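Local atomic coordinates of uncharacterized protein PA2218 (PDB entry 2HDW), a protein that is uncharacterised but has an alpha/beta hydrolase fold and is probably a hydrolase, its substrate unknown. Residues L128-S133 with S156-F161; P308-H313 with F356-G361. One frame throughout, in Å; residues are numbered along the deposited sequence.

Contact 1 (L128-S133 with S156-F161); sequences LAFDPS and SAAVDF
Leu128 and Phe130 of strand 126-130 meet Ala158 and Phe161 of helix 148-164, mainly through apolar side-chain contacts. The two strand residues project from the same side of the strand, with Ala129 between them turned away from the helix. Ala158 stands nearest Phe130, with their CA atoms 7.4 Å apart.

The aliphatic part centres on Leu128. Its CG lies anti to the backbone N (chi1 -174°), which carries the isobutyl group out to the helix. One branch does the touching. Leu128 CD2 comes within 4.0 Å of CD2 on the Phe161 ring, and the two side chains cross at about a right angle. The same methyl is 4.4 Å from Ala158 CB. It also rests 3.8 Å from Ala158 O, a van der Waals contact with the helix main chain.

The aromatic part is Phe130 against Ala158. Phe130 holds its CG between the backbone N and the carbonyl carbon (chi1 67°). The CD2 and CE2 atoms of the ring come nearest the helix, at 3.8 Å and 4.0 Å from Ala158 CB. The methyl approaches the ring obliquely.

Phe130 also makes an edge-to-face contact with Phe155, three residues before Ala158 on the helix, and the Phe161 ring meets Phe73 of strand 66-74. To the side, Asp160 forms a salt bridge with Arg194.

The axes of strand segment 128-130 and helix segment 156-161 run at 141°, closer to antiparallel than to parallel, and approach to 9.9 Å. The helix here packs on the central sheet of the alpha/beta hydrolase fold. Across these segments the contact depends on fit of apolar surfaces, while a hydrogen bond between Ser133 OG and Asp154 OD1 adds a directional link to the same helix. The small Ala158 probably helps both strand side chains come close.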
ATOM      1  N   LEU A 128       2.853  11.600   3.553  1.00 13.20           N
ATOM      2  CA  LEU A 128       3.586  11.209   2.365  1.00 13.95           C
ATOM      3  C   LEU A 128       2.977   9.960   1.718  1.00 14.69           C
ATOM      4  O   LEU A 128       2.768   8.946   2.387  1.00 17.01           O
ATOM      5  CB  LEU A 128       5.040  10.944   2.767  1.00 14.94           C
ATOM      6  CG  LEU A 128       6.125  10.640   1.737  1.00 17.68           C
ATOM      7  CD1 LEU A 128       6.316  11.836   0.809  1.00 20.29           C
ATOM      8  CD2 LEU A 128       7.426  10.328   2.469  1.00 17.57           C
ATOM      9  N   ALA A 129       2.679  10.049   0.424  1.00 13.22           N
ATOM     10  CA  ALA A 129       2.139   8.927  -0.344  1.00 10.88           C
ATOM     11  C   ALA A 129       3.242   8.632  -1.361  1.00 12.15           C
ATOM     12  O   ALA A 129       3.664   9.522  -2.101  1.00 10.95           O
ATOM     13  CB  ALA A 129       0.838   9.331  -1.055  1.00 13.04           C
ATOM     14  N   PHE A 130       3.715   7.390  -1.398  1.00 11.14           N
ATOM     15  CA  PHE A 130       4.809   7.032  -2.289  1.00 10.77           C
ATOM     16  C   PHE A 130       4.511   5.924  -3.288  1.00 11.73           C
ATOM     17  O   PHE A 130       3.592   5.124  -3.103  1.00 10.63           O
ATOM     18  CB  PHE A 130       6.011   6.606  -1.447  1.00 12.19           C
ATOM     19  CG  PHE A 130       5.784   5.330  -0.681  1.00 11.52           C
ATOM     20  CD1 PHE A 130       5.979   4.090  -1.293  1.00 10.92           C
ATOM     21  CD2 PHE A 130       5.339   5.365   0.640  1.00 11.05           C
ATOM     22  CE1 PHE A 130       5.731   2.902  -0.601  1.00 10.07           C
ATOM     23  CE2 PHE A 130       5.086   4.185   1.343  1.00 11.35           C
ATOM     24  CZ  PHE A 130       5.284   2.950   0.720  1.00 13.56           C
ATOM     25  N   ASP A 131       5.304   5.892  -4.354  1.00  9.50           N
ATOM     26  CA  ASP A 131       5.185   4.850  -5.358  1.00  9.06           C
ATOM     27  C   ASP A 131       6.200   3.768  -4.999  1.00  9.29           C
ATOM     28  O   ASP A 131       7.394   4.043  -4.844  1.00  6.92           O
ATOM     29  CB  ASP A 131       5.492   5.388  -6.760  1.00  9.08           C
ATOM     30  CG  ASP A 131       4.356   6.216  -7.328  1.00 10.44           C
ATOM     31  OD1 ASP A 131       3.191   5.962  -6.948  1.00 11.34           O
ATOM     32  OD2 ASP A 131       4.624   7.103  -8.169  1.00 10.63           O
ATOM     33  N   PRO A 132       5.729   2.522  -4.836  1.00  8.36           N
ATOM     34  CA  PRO A 132       6.612   1.402  -4.494  1.00  7.53           C
ATOM     35  C   PRO A 132       7.713   1.218  -5.539  1.00  7.91           C
ATOM     36  O   PRO A 132       7.578   1.663  -6.684  1.00  6.43           O
ATOM     37  CB  PRO A 132       5.657   0.209  -4.462  1.00  5.35           C
ATOM     38  CG  PRO A 132       4.357   0.832  -4.021  1.00  6.77           C
ATOM     39  CD  PRO A 132       4.315   2.104  -4.832  1.00  9.28           C
ATOM     40  N   SER A 133       8.805   0.576  -5.130  1.00  7.89           N
ATOM     41  CA  SER A 133       9.927   0.298  -6.027  1.00  7.85           C
ATOM     42  C   SER A 133       9.440  -0.309  -7.345  1.00  7.10           C
ATOM     43  O   SER A 133       8.505  -1.105  -7.355  1.00  7.36           O
ATOM     44  CB  SER A 133      10.909  -0.679  -5.362  1.00  7.20           C
ATOM     45  OG  SER A 133      11.724  -0.036  -4.389  1.00  8.36           O
ATOM     46  N   SER A 156       9.868   1.639   5.116  1.00  7.59           N
ATOM     47  CA  SER A 156      10.852   2.203   6.028  1.00  8.93           C
ATOM     48  C   SER A 156      11.741   3.231   5.331  1.00  9.12           C
ATOM     49  O   SER A 156      12.318   4.105   5.979  1.00  8.66           O
ATOM     50  CB  SER A 156      11.687   1.088   6.655  1.00  8.61           C
ATOM     51  OG  SER A 156      10.909   0.389   7.617  1.00 10.33           O
ATOM     52  N   ALA A 157      11.849   3.129   4.009  1.00  8.55           N
ATOM     53  CA  ALA A 157      12.634   4.091   3.247  1.00  9.27           C
ATOM     54  C   ALA A 157      11.854   5.404   3.266  1.00  9.77           C
ATOM     55  O   ALA A 157      12.442   6.489   3.297  1.00 10.04           O
ATOM     56  CB  ALA A 157      12.820   3.612   1.814  1.00  9.76           C
ATOM     57  N   ALA A 158      10.525   5.291   3.254  1.00  8.22           N
ATOM     58  CA  ALA A 158       9.653   6.460   3.286  1.00 10.59           C
ATOM     59  C   ALA A 158       9.729   7.102   4.670  1.00 11.87           C
ATOM     60  O   ALA A 158       9.738   8.329   4.796  1.00 11.56           O
ATOM     61  CB  ALA A 158       8.214   6.060   2.961  1.00  9.80           C
ATOM     62  N   VAL A 159       9.794   6.273   5.709  1.00 12.09           N
ATOM     63  CA  VAL A 159       9.899   6.784   7.069  1.00 10.76           C
ATOM     64  C   VAL A 159      11.246   7.498   7.204  1.00 12.08           C
ATOM     65  O   VAL A 159      11.352   8.516   7.893  1.00 10.63           O
ATOM     66  CB  VAL A 159       9.795   5.644   8.108  1.00 10.73           C
ATOM     67  CG1 VAL A 159      10.104   6.173   9.504  1.00 11.75           C
ATOM     68  CG2 VAL A 159       8.387   5.052   8.076  1.00 10.11           C
ATOM     69  N   ASP A 160      12.274   6.965   6.540  1.00 11.56           N
ATOM     70  CA  ASP A 160      13.599   7.582   6.566  1.00 12.85           C
ATOM     71  C   ASP A 160      13.511   9.039   6.102  1.00 14.38           C
ATOM     72  O   ASP A 160      14.092   9.939   6.714  1.00 15.04           O
ATOM     73  CB  ASP A 160      14.571   6.858   5.621  1.00 12.93           C
ATOM     74  CG  ASP A 160      15.122   5.567   6.198  1.00 15.54           C
ATOM     75  OD1 ASP A 160      14.851   5.250   7.375  1.00 14.21           O
ATOM     76  OD2 ASP A 160      15.849   4.864   5.458  1.00 14.30           O
ATOM     77  N   PHE A 161      12.790   9.264   5.010  1.00 13.94           N
ATOM     78  CA  PHE A 161      12.668  10.603   4.451  1.00 15.20           C
ATOM     79  C   PHE A 161      11.807  11.549   5.266  1.00 15.04           C
ATOM     80  O   PHE A 161      12.242  12.640   5.626  1.00 14.36           O
ATOM     81  CB  PHE A 161      12.116  10.544   3.026  1.00 14.91           C
ATOM     82  CG  PHE A 161      11.985  11.894   2.382  1.00 15.50           C
ATOM     83  CD1 PHE A 161      13.090  12.519   1.820  1.00 16.72           C
ATOM     84  CD2 PHE A 161      10.765  12.561   2.385  1.00 15.89           C
ATOM     85  CE1 PHE A 161      12.985  13.794   1.269  1.00 16.74           C
ATOM     86  CE2 PHE A 161      10.647  13.837   1.837  1.00 15.40           C
ATOM     87  CZ  PHE A 161      11.761  14.453   1.279  1.00 15.72           C
TER

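Contact 2 (P308-H313 with F356-G361); sequences PILLIH and FDRIAG
Ile312 reaches from the strand to Ile359 on the helix, and its contact is made at the far end of the side chain. The bond from CA to CB points toward the helix, but Ile312 CB is still 6.0 Å from Ile359 CG1. From there the chain forks. CG1 lies beside the backbone N and anti to the carbonyl carbon (chi1 -53°). Ile312 CG1 advances to 5.1 Å from Ile359 CG1, not yet touching it. On the other branch, Ile312 CG2 stays 5.9 Å from Ile359 CD1. CD1 completes the extended arm (chi2 180°) and makes the contact. Ile312 CD1 sits 3.6 Å from Ile359 CG1 and 3.8 Å from Ile359 CD1, so it lies against the CG1-CD1 branch of Ile359. Ile359 leaves its helix without aiming at the strand, and its end swings nearer to receive this methyl. The two side chains pass each other at a slant.

Leu310, two residues earlier on the same side of the strand, meets Arg358. Leu310 CD2 lies over one face of the Arg358 guanidinium, 4.2 Å above the plane and displaced toward the rim. The guanidinium atom nearest Leu310 CD2 is Arg358 NH1, at 4.3 Å. NH1 also forms a salt bridge with Glu335 OE1 on the neighbouring strand 334-339. One guanidinium face thus rests against a leucine methyl while NH1 is paired with Glu335.

The surroundings continue the core. Ile312 also touches Val199 and Val339 on the strands flanking its own, and Ile359 packs on Met120 of helix 112-122. Helix 356-366 is the last in the chain. A C-terminal helix laid over the sheet next to the first helix after the early strands is typical of the alpha/beta hydrolase fold, and here the first part of that helix packs on strand 309-314.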
ATOM      1  N   PRO A 308       0.434   0.157  19.409  1.00  9.54           N
ATOM      2  CA  PRO A 308      -0.936  -0.128  18.973  1.00  9.17           C
ATOM      3  C   PRO A 308      -1.201  -0.362  17.488  1.00  9.74           C
ATOM      4  O   PRO A 308      -0.574   0.247  16.619  1.00  7.83           O
ATOM      5  CB  PRO A 308      -1.696   1.083  19.484  1.00 10.54           C
ATOM      6  CG  PRO A 308      -0.728   2.186  19.162  1.00  9.88           C
ATOM      7  CD  PRO A 308       0.614   1.606  19.618  1.00  9.01           C
ATOM      8  N   ILE A 309      -2.166  -1.242  17.224  1.00  9.86           N
ATOM      9  CA  ILE A 309      -2.588  -1.580  15.867  1.00 10.89           C
ATOM     10  C   ILE A 309      -4.096  -1.391  15.750  1.00 10.47           C
ATOM     11  O   ILE A 309      -4.848  -1.811  16.629  1.00 10.53           O
ATOM     12  CB  ILE A 309      -2.328  -3.056  15.514  1.00 10.92           C
ATOM     13  CG1 ILE A 309      -0.843  -3.396  15.630  1.00 13.00           C
ATOM     14  CG2 ILE A 309      -2.801  -3.331  14.100  1.00 11.67           C
ATOM     15  CD1 ILE A 309      -0.571  -4.868  15.405  1.00 11.89           C
ATOM     16  N   LEU A 310      -4.527  -0.753  14.669  1.00 10.73           N
ATOM     17  CA  LEU A 310      -5.947  -0.554  14.408  1.00  9.34           C
ATOM     18  C   LEU A 310      -6.198  -1.067  12.995  1.00 10.63           C
ATOM     19  O   LEU A 310      -5.772  -0.447  12.024  1.00 12.21           O
ATOM     20  CB  LEU A 310      -6.325   0.932  14.494  1.00  9.55           C
ATOM     21  CG  LEU A 310      -7.731   1.280  13.975  1.00 11.20           C
ATOM     22  CD1 LEU A 310      -8.784   0.507  14.772  1.00  9.10           C
ATOM     23  CD2 LEU A 310      -7.979   2.779  14.081  1.00  9.61           C
ATOM     24  N   LEU A 311      -6.854  -2.213  12.874  1.00  9.32           N
ATOM     25  CA  LEU A 311      -7.153  -2.757  11.558  1.00 10.13           C
ATOM     26  C   LEU A 311      -8.593  -2.374  11.233  1.00 10.59           C
ATOM     27  O   LEU A 311      -9.506  -2.662  12.006  1.00 12.48           O
ATOM     28  CB  LEU A 311      -6.980  -4.278  11.553  1.00  8.19           C
ATOM     29  CG  LEU A 311      -5.587  -4.761  11.982  1.00 10.35           C
ATOM     30  CD1 LEU A 311      -5.607  -5.042  13.477  1.00  9.78           C
ATOM     31  CD2 LEU A 311      -5.204  -6.036  11.226  1.00  8.91           C
ATOM     32  N   ILE A 312      -8.785  -1.710  10.097  1.00 10.61           N
ATOM     33  CA  ILE A 312     -10.104  -1.250   9.670  1.00 10.08           C
ATOM     34  C   ILE A 312     -10.564  -2.049   8.452  1.00 11.76           C
ATOM     35  O   ILE A 312      -9.782  -2.276   7.536  1.00 10.60           O
ATOM     36  CB  ILE A 312     -10.045   0.258   9.310  1.00  8.87           C
ATOM     37  CG1 ILE A 312      -9.429   1.034  10.478  1.00  9.59           C
ATOM     38  CG2 ILE A 312     -11.441   0.787   8.978  1.00 10.46           C
ATOM     39  CD1 ILE A 312      -9.306   2.536  10.254  1.00  6.32           C
ATOM     40  N   HIS A 313     -11.827  -2.471   8.432  1.00 10.16           N
ATOM     41  CA  HIS A 313     -12.318  -3.262   7.306  1.00 10.21           C
ATOM     42  C   HIS A 313     -13.834  -3.206   7.121  1.00 11.10           C
ATOM     43  O   HIS A 313     -14.597  -3.188   8.093  1.00 11.55           O
ATOM     44  CB  HIS A 313     -11.886  -4.727   7.470  1.00 10.93           C
ATOM     45  CG  HIS A 313     -11.472  -5.380   6.187  1.00 11.84           C
ATOM     46  ND1 HIS A 313     -10.194  -5.851   5.971  1.00 11.19           N
ATOM     47  CD2 HIS A 313     -12.151  -5.593   5.035  1.00 11.60           C
ATOM     48  CE1 HIS A 313     -10.101  -6.322   4.739  1.00  9.49           C
ATOM     49  NE2 HIS A 313     -11.274  -6.177   4.149  1.00 12.06           N
ATOM     50  N   PHE A 356     -12.062   8.508   8.764  1.00 13.15           N
ATOM     51  CA  PHE A 356     -10.948   9.424   8.968  1.00 12.90           C
ATOM     52  C   PHE A 356     -10.926  10.037  10.363  1.00 14.69           C
ATOM     53  O   PHE A 356      -9.851  10.272  10.910  1.00 14.90           O
ATOM     54  CB  PHE A 356     -10.953  10.525   7.905  1.00 13.90           C
ATOM     55  CG  PHE A 356     -10.418  10.080   6.570  1.00 14.97           C
ATOM     56  CD1 PHE A 356      -9.103   9.641   6.446  1.00 15.36           C
ATOM     57  CD2 PHE A 356     -11.222  10.120   5.436  1.00 14.49           C
ATOM     58  CE1 PHE A 356      -8.594   9.248   5.213  1.00 16.84           C
ATOM     59  CE2 PHE A 356     -10.726   9.730   4.192  1.00 15.85           C
ATOM     60  CZ  PHE A 356      -9.413   9.294   4.078  1.00 15.99           C
ATOM     61  N   ASP A 357     -12.097  10.306  10.941  1.00 14.76           N
ATOM     62  CA  ASP A 357     -12.135  10.872  12.291  1.00 14.63           C
ATOM     63  C   ASP A 357     -11.383   9.917  13.219  1.00 14.27           C
ATOM     64  O   ASP A 357     -10.494  10.329  13.966  1.00 14.44           O
ATOM     65  CB  ASP A 357     -13.578  11.015  12.798  1.00 15.40           C
ATOM     66  CG  ASP A 357     -14.328  12.179  12.158  1.00 18.95           C
ATOM     67  OD1 ASP A 357     -13.819  12.783  11.194  1.00 18.38           O
ATOM     68  OD2 ASP A 357     -15.450  12.481  12.628  1.00 19.55           O
ATOM     69  N   ARG A 358     -11.752   8.638  13.158  1.00 12.81           N
ATOM     70  CA  ARG A 358     -11.136   7.600  13.979  1.00 13.45           C
ATOM     71  C   ARG A 358      -9.660   7.410  13.685  1.00 11.78           C
ATOM     72  O   ARG A 358      -8.875   7.151  14.590  1.00 11.89           O
ATOM     73  CB  ARG A 358     -11.850   6.267  13.772  1.00 17.78           C
ATOM     74  CG  ARG A 358     -12.689   5.810  14.950  1.00 22.64           C
ATOM     75  CD  ARG A 358     -11.950   4.812  15.836  1.00 25.58           C
ATOM     76  NE  ARG A 358     -10.802   5.384  16.527  1.00 26.36           N
ATOM     77  CZ  ARG A 358     -10.021   4.706  17.368  1.00 25.53           C
ATOM     78  NH1 ARG A 358     -10.273   3.429  17.622  1.00 24.24           N
ATOM     79  NH2 ARG A 358      -8.985   5.303  17.954  1.00 21.91           N
ATOM     80  N   ILE A 359      -9.285   7.507  12.417  1.00 12.70           N
ATOM     81  CA  ILE A 359      -7.889   7.348  12.054  1.00 11.15           C
ATOM     82  C   ILE A 359      -7.085   8.523  12.617  1.00 11.94           C
ATOM     83  O   ILE A 359      -6.027   8.324  13.210  1.00 11.55           O
ATOM     84  CB  ILE A 359      -7.721   7.253  10.521  1.00 12.00           C
ATOM     85  CG1 ILE A 359      -8.427   5.988  10.008  1.00 10.00           C
ATOM     86  CG2 ILE A 359      -6.247   7.220  10.161  1.00  6.63           C
ATOM     87  CD1 ILE A 359      -8.401   5.813   8.498  1.00 10.58           C
ATOM     88  N   ALA A 360      -7.599   9.741  12.453  1.00 12.04           N
ATOM     89  CA  ALA A 360      -6.920  10.926  12.970  1.00 11.48           C
ATOM     90  C   ALA A 360      -6.864  10.860  14.501  1.00 12.34           C
ATOM     91  O   ALA A 360      -5.830  11.153  15.112  1.00 11.77           O
ATOM     92  CB  ALA A 360      -7.662  12.192  12.528  1.00 12.33           C
ATOM     93  N   GLY A 361      -7.984  10.481  15.113  1.00 10.51           N
ATOM     94  CA  GLY A 361      -8.040  10.379  16.561  1.00 10.33           C
ATOM     95  C   GLY A 361      -7.040   9.354  17.065  1.00 12.32           C
ATOM     96  O   GLY A 361      -6.400   9.545  18.099  1.00 12.64           O
TER

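In the fold
The two contacts follow one another along the chain: contact 1 closes before contact 2 opens. Their centres are 20 Å apart and their nearest atoms about 11 Å, so they do not touch. They share one mixed sheet. Strand 126-130 of contact 1 is separated from strand 309-314 of contact 2 by strands 96-102, 173-178 and 197-201. The helices differ: 148-164 in contact 1, and the C-terminal 356-366 in contact 2. Their placement is consistent with the alpha/beta hydrolase fold, in which the equivalent helices cover opposite faces of the sheet. Together the contacts attach early and late parts of the chain to the same central sheet.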